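Local coordinates for protein phosphoserine aminotransferase (Bacillus circulans, PDB 2C0R) that catalyses the reversible, pyridoxal 5'-phosphate-dependent transfer of an amino group between phosphoserine and 2-oxoglutarate, the second step of serine biosynthesis from 3-phosphoglycerate, at residues A267-K270 with K271-I275; L15-E18 with V19-A23. The protein carries 1 engineered substitution. All blocks are in the same frame, centred on the assembly; numbering follows the deposited sequence.

Contact 1. Residues A267-K270 with K271-I275; sequences ANRK and KASLI
Ala267 O accepts the backbone N-H of Lys271 at 3.0 Å, one turn further along the helix, and the aliphatic part of that lysine lies against the same carbonyl, with Lys271 CD 3.3 Å from Ala267 O. Next comes Asn268, whose side chain runs alongside that of Lys271. Asn268 OD1 takes a hydrogen bond from Lys271 NZ at 2.9 Å; the ammonium sits above the amide plane, 37° out of it, and not on a lone pair. The lysine chain bends at chi2 and chi3 (149° and 45°), which turns NZ back toward the preceding turn. Arg269 is also folded over its own helix: Ala272 CB lies 3.5 Å from Arg269 NH2, and the backbone N of Ser273 is over one guanidinium face. Arg269 NE makes a salt bridge to Asp297 OD2. Lys270 joins in mainly through its carbonyl, which receives Leu274 N, while its extended side chain has a cation-pi contact with Tyr344. The Lys271 ammonium is also bonded to the carbonyls of Ile338, Tyr339 and Val342, and Asn268 ND2 to Asn340 OD1. Four oxygens thus surround an ammonium with three N-H groups, so at least one is probably shared; the setting should stabilise its positive charge.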
ATOM      1  N   ALA A 267     -12.924  23.392  14.111  1.00 13.00           N
ATOM      2  CA  ALA A 267     -11.514  23.591  14.448  1.00 12.10           C
ATOM      3  C   ALA A 267     -10.683  24.025  13.245  1.00 13.05           C
ATOM      4  O   ALA A 267      -9.798  24.900  13.344  1.00 13.07           O
ATOM      5  CB  ALA A 267     -10.898  22.337  15.054  1.00 12.64           C
ATOM      6  N   ASN A 268     -10.924  23.443  12.103  1.00 11.86           N
ATOM      7  CA  ASN A 268     -10.183  23.799  10.906  1.00 12.00           C
ATOM      8  C   ASN A 268     -10.580  25.180  10.409  1.00 12.46           C
ATOM      9  O   ASN A 268      -9.698  25.861   9.911  1.00 12.64           O
ATOM     10  CB  ASN A 268     -10.480  22.746   9.823  1.00 12.31           C
ATOM     11  CG  ASN A 268      -9.980  21.367  10.181  1.00 12.45           C
ATOM     12  OD1 ASN A 268      -9.130  21.204  11.048  1.00 14.04           O
ATOM     13  ND2 ASN A 268     -10.539  20.366   9.517  1.00 13.62           N
ATOM     14  N   ARG A 269     -11.863  25.558  10.532  1.00 12.66           N
ATOM     15  CA  ARG A 269     -12.219  26.918  10.090  1.00 12.63           C
ATOM     16  C   ARG A 269     -11.466  27.934  10.919  1.00 13.00           C
ATOM     17  O   ARG A 269     -11.021  28.976  10.416  1.00 14.03           O
ATOM     18  CB  ARG A 269     -13.727  27.066  10.223  1.00 13.87           C
ATOM     19  CG  ARG A 269     -14.255  28.465   9.841  1.00 15.04           C
ATOM     20  CD  ARG A 269     -14.432  28.697   8.381  1.00 16.04           C
ATOM     21  NE  ARG A 269     -13.243  28.813   7.547  1.00 15.48           N
ATOM     22  CZ  ARG A 269     -12.599  29.966   7.368  1.00 14.45           C
ATOM     23  NH1 ARG A 269     -12.982  31.095   7.974  1.00 17.47           N
ATOM     24  NH2 ARG A 269     -11.544  29.962   6.569  1.00 14.58           N
ATOM     25  N   LYS A 270     -11.353  27.631  12.236  1.00 13.51           N
ATOM     26  CA  LYS A 270     -10.620  28.544  13.104  1.00 14.07           C
ATOM     27  C   LYS A 270      -9.160  28.671  12.705  1.00 13.07           C
ATOM     28  O   LYS A 270      -8.565  29.747  12.689  1.00 13.93           O
ATOM     29  CB  LYS A 270     -10.764  27.995  14.509  1.00 14.78           C
ATOM     30  CG  LYS A 270      -9.895  28.638  15.583  1.00 14.82           C
ATOM     31  CD  LYS A 270     -10.162  27.939  16.906  1.00 15.74           C
ATOM     32  CE  LYS A 270      -9.184  28.403  17.976  1.00 20.82           C
ATOM     33  NZ  LYS A 270      -9.381  27.558  19.194  1.00 21.92           N
ATOM     34  N   LYS A 271      -8.534  27.508  12.428  1.00 13.58           N
ATOM     35  CA  LYS A 271      -7.157  27.507  11.950  1.00 13.67           C
ATOM     36  C   LYS A 271      -6.998  28.300  10.663  1.00 12.87           C
ATOM     37  O   LYS A 271      -6.094  29.132  10.523  1.00 13.56           O
ATOM     38  CB  LYS A 271      -6.656  26.066  11.683  1.00 12.29           C
ATOM     39  CG  LYS A 271      -6.465  25.275  12.969  1.00 15.06           C
ATOM     40  CD  LYS A 271      -6.718  23.770  12.787  1.00 16.67           C
ATOM     41  CE  LYS A 271      -6.083  23.186  11.560  1.00 15.30           C
ATOM     42  NZ  LYS A 271      -6.262  21.707  11.513  1.00 14.07           N
ATOM     43  N   ALA A 272      -7.855  28.023   9.677  1.00 11.69           N
ATOM     44  CA  ALA A 272      -7.730  28.666   8.382  1.00 11.31           C
ATOM     45  C   ALA A 272      -7.959  30.173   8.515  1.00 12.75           C
ATOM     46  O   ALA A 272      -7.266  30.941   7.855  1.00 14.18           O
ATOM     47  CB  ALA A 272      -8.747  28.053   7.422  1.00 14.19           C
ATOM     48  N   SER A 273      -8.930  30.527   9.363  1.00 13.52           N
ATOM     49  CA  SER A 273      -9.304  31.938   9.482  1.00 14.39           C
ATOM     50  C   SER A 273      -8.101  32.696  10.001  1.00 14.74           C
ATOM     51  O   SER A 273      -7.840  33.820   9.543  1.00 14.39           O
ATOM     52  CB  SER A 273     -10.479  32.042  10.452  1.00 16.12           C
ATOM     53  OG  SER A 273     -10.796  33.411  10.752  1.00 20.45           O
ATOM     54  N   LEU A 274      -7.349  32.111  10.940  1.00 14.55           N
ATOM     55  CA  LEU A 274      -6.197  32.858  11.472  1.00 13.83           C
ATOM     56  C   LEU A 274      -5.162  33.141  10.408  1.00 13.77           C
ATOM     57  O   LEU A 274      -4.571  34.222  10.296  1.00 13.97           O
ATOM     58  CB  LEU A 274      -5.619  31.992  12.599  1.00 13.81           C
ATOM     59  CG  LEU A 274      -4.566  32.745  13.424  1.00 17.55           C
ATOM     60  CD1 LEU A 274      -5.255  33.684  14.408  1.00 20.21           C
ATOM     61  CD2 LEU A 274      -3.696  31.732  14.135  1.00 19.63           C
ATOM     62  N   ILE A 275      -4.927  32.138   9.554  1.00 13.31           N
ATOM     63  CA  ILE A 275      -3.877  32.293   8.569  1.00 12.76           C
ATOM     64  C   ILE A 275      -4.344  33.167   7.424  1.00 12.45           C
ATOM     65  O   ILE A 275      -3.597  34.027   6.937  1.00 12.79           O
ATOM     66  CB  ILE A 275      -3.440  30.913   8.080  1.00 13.47           C
ATOM     67  CG1 ILE A 275      -2.798  30.109   9.215  1.00 12.86           C
ATOM     68  CG2 ILE A 275      -2.512  31.084   6.903  1.00 13.45           C
ATOM     69  CD1 ILE A 275      -2.765  28.598   8.924  1.00 13.42           C
TER

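Contact 2. Residues L15-E18 with V19-A23; sequences LPLE and VLERA
Over one face of the Arg22 guanidinium lies the CB of Glu18, 3.4 Å from Arg22 NH2 and offset toward the rim of the group. The two side chains run side by side, yet the carboxylate plane of Glu18 is turned 83° from the guanidinium and the charged ends do not pair: Glu18 OE2 stays 4.9 Å from Arg22 NH2. Each charge has its partner elsewhere: Arg22 NH2 forms a salt bridge with Glu257, the last residue of helix 242-257, and Glu18 OE2 with Arg258 just beyond it. At the Glu21 carboxylate, Glu21 OE2 comes 3.6 Å from Leu17 CG. Glu21 CG is anti to its carbonyl carbon (chi1 -67°), which brings this methylene against Leu17 O, the acceptor of the Glu21 backbone N-H at 2.8 Å.

On the buried side, the Pro16 ring lies alongside Val19, with Pro16 CB 3.7 Å from Val19 CG2, and Leu15 CB rests 4.0 Å from Leu20 CG. Leu15 also packs on Met247, and its N is hydrogen-bonded to Glu39 of the second subunit. Pro16 stands at the N-cap position, and its carbonyl takes a straight bond from Leu20 N (164° at the hydrogen) plus a weak one from Val19 N. This is the first turn of an alpha-helix, helix 17-25, entered through a proline and set against both helix 242-257 and the dimer partner.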
ATOM      1  N   LEU A  15      -0.139  13.565  11.932  1.00 12.56           N
ATOM      2  CA  LEU A  15      -1.097  12.740  12.619  1.00 14.06           C
ATOM      3  C   LEU A  15      -1.378  13.291  14.005  1.00 13.88           C
ATOM      4  O   LEU A  15      -0.510  13.995  14.504  1.00 14.75           O
ATOM      5  CB  LEU A  15      -0.589  11.280  12.777  1.00 14.26           C
ATOM      6  CG  LEU A  15      -0.983  10.437  11.553  1.00 18.90           C
ATOM      7  CD1 LEU A  15       0.141  10.444  10.525  1.00 26.12           C
ATOM      8  CD2 LEU A  15      -1.330   9.014  11.945  1.00 31.82           C
ATOM      9  N   PRO A  16      -2.512  12.975  14.609  1.00 15.71           N
ATOM     10  CA  PRO A  16      -2.744  13.409  16.005  1.00 16.08           C
ATOM     11  C   PRO A  16      -1.676  12.813  16.917  1.00 14.21           C
ATOM     12  O   PRO A  16      -1.428  11.587  16.840  1.00 14.22           O
ATOM     13  CB  PRO A  16      -4.113  12.812  16.312  1.00 19.88           C
ATOM     14  CG  PRO A  16      -4.786  12.709  14.973  1.00 17.97           C
ATOM     15  CD  PRO A  16      -3.647  12.222  14.089  1.00 15.60           C
ATOM     16  N   LEU A  17      -1.041  13.631  17.742  1.00 13.57           N
ATOM     17  CA  LEU A  17      -0.010  13.079  18.651  1.00 14.81           C
ATOM     18  C   LEU A  17      -0.568  11.928  19.493  1.00 13.93           C
ATOM     19  O   LEU A  17       0.131  10.952  19.734  1.00 14.65           O
ATOM     20  CB  LEU A  17       0.507  14.160  19.582  1.00 15.59           C
ATOM     21  CG  LEU A  17       1.603  13.732  20.539  1.00 14.79           C
ATOM     22  CD1 LEU A  17       2.753  13.011  19.831  1.00 15.95           C
ATOM     23  CD2 LEU A  17       2.114  14.975  21.273  1.00 19.49           C
ATOM     24  N   GLU A  18      -1.835  12.019  19.902  1.00 18.15           N
ATOM     25  CA  GLU A  18      -2.446  10.977  20.742  1.00 18.39           C
ATOM     26  C   GLU A  18      -2.517   9.650  19.982  1.00 15.47           C
ATOM     27  O   GLU A  18      -2.352   8.542  20.521  1.00 17.72           O
ATOM     28  CB  GLU A  18      -3.870  11.333  21.165  1.00 25.19           C
ATOM     29  CG  GLU A  18      -4.615  12.181  20.153  1.00 34.93           C
ATOM     30  CD  GLU A  18      -4.568  13.682  20.330  1.00 38.77           C
ATOM     31  OE1 GLU A  18      -3.531  14.325  20.034  1.00 29.29           O
ATOM     32  OE2 GLU A  18      -5.605  14.271  20.741  1.00 36.06           O
ATOM     33  N   VAL A  19      -2.807   9.744  18.703  1.00 16.09           N
ATOM     34  CA  VAL A  19      -2.869   8.525  17.892  1.00 15.49           C
ATOM     35  C   VAL A  19      -1.486   7.910  17.774  1.00 13.02           C
ATOM     36  O   VAL A  19      -1.348   6.690  17.888  1.00 13.86           O
ATOM     37  CB  VAL A  19      -3.426   8.873  16.508  1.00 16.27           C
ATOM     38  CG1 VAL A  19      -3.171   7.719  15.553  1.00 15.90           C
ATOM     39  CG2 VAL A  19      -4.911   9.168  16.638  1.00 20.44           C
ATOM     40  N   LEU A  20      -0.454   8.732  17.538  1.00 12.78           N
ATOM     41  CA  LEU A  20       0.898   8.214  17.464  1.00 12.13           C
ATOM     42  C   LEU A  20       1.266   7.591  18.798  1.00 11.52           C
ATOM     43  O   LEU A  20       1.871   6.549  18.833  1.00 12.37           O
ATOM     44  CB  LEU A  20       1.865   9.327  17.134  1.00 12.16           C
ATOM     45  CG  LEU A  20       1.725   9.954  15.750  1.00 13.76           C
ATOM     46  CD1 LEU A  20       2.638  11.158  15.641  1.00 14.54           C
ATOM     47  CD2 LEU A  20       2.074   8.941  14.676  1.00 14.93           C
ATOM     48  N   GLU A  21       0.904   8.222  19.900  1.00 12.28           N
ATOM     49  CA  GLU A  21       1.255   7.669  21.211  1.00 12.27           C
ATOM     50  C   GLU A  21       0.541   6.350  21.464  1.00 11.91           C
ATOM     51  O   GLU A  21       1.113   5.407  22.038  1.00 12.98           O
ATOM     52  CB  GLU A  21       0.927   8.659  22.308  1.00 13.40           C
ATOM     53  CG  GLU A  21       1.821   9.911  22.235  1.00 16.92           C
ATOM     54  CD  GLU A  21       1.389  10.908  23.304  1.00 23.09           C
ATOM     55  OE1 GLU A  21       0.257  10.759  23.846  1.00 21.83           O
ATOM     56  OE2 GLU A  21       2.200  11.816  23.582  1.00 22.92           O
ATOM     57  N   ARG A  22      -0.715   6.251  21.075  1.00 13.90           N
ATOM     58  CA  ARG A  22      -1.485   5.016  21.260  1.00 15.08           C
ATOM     59  C   ARG A  22      -0.892   3.866  20.438  1.00 14.17           C
ATOM     60  O   ARG A  22      -0.727   2.733  20.916  1.00 14.20           O
ATOM     61  CB  ARG A  22      -2.948   5.222  20.823  1.00 16.69           C
ATOM     62  CG  ARG A  22      -3.843   5.905  21.834  1.00 33.30           C
ATOM     63  CD  ARG A  22      -5.159   6.473  21.308  1.00 41.77           C
ATOM     64  NE  ARG A  22      -5.584   7.687  22.007  1.00 46.63           N
ATOM     65  CZ  ARG A  22      -6.366   8.631  21.492  1.00 47.76           C
ATOM     66  NH1 ARG A  22      -6.796   8.456  20.238  1.00 51.54           N
ATOM     67  NH2 ARG A  22      -6.745   9.739  22.155  1.00 39.22           N
ATOM     68  N   ALA A  23      -0.626   4.165  19.174  1.00 13.34           N
ATOM     69  CA  ALA A  23      -0.094   3.156  18.267  1.00 13.27           C
ATOM     70  C   ALA A  23       1.310   2.732  18.748  1.00 12.42           C
ATOM     71  O   ALA A  23       1.650   1.535  18.694  1.00 14.65           O
ATOM     72  CB  ALA A  23      -0.086   3.631  16.845  1.00 14.58           C
TER

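Contact 2 comes first along the chain, at the start of helix 17-25; contact 1 follows much later, inside helix 260-280. Their centres are 22 Å apart and their nearest atoms about 10 Å, so they do not touch. Helix 242-257 leads by a short connection into helix 260-280 and also packs against contact 2, giving the two regions a shared neighbour. The loop following strand 334-337 borders both: it lies against contact 1, and its Ala341 touches Pro16 of contact 2. Contact 2 reaches the second subunit, whereas contact 1 stays within its own chain. Together they place an N-terminal helix of the homodimer interface beside the C-terminal part of this class-V aminotransferase.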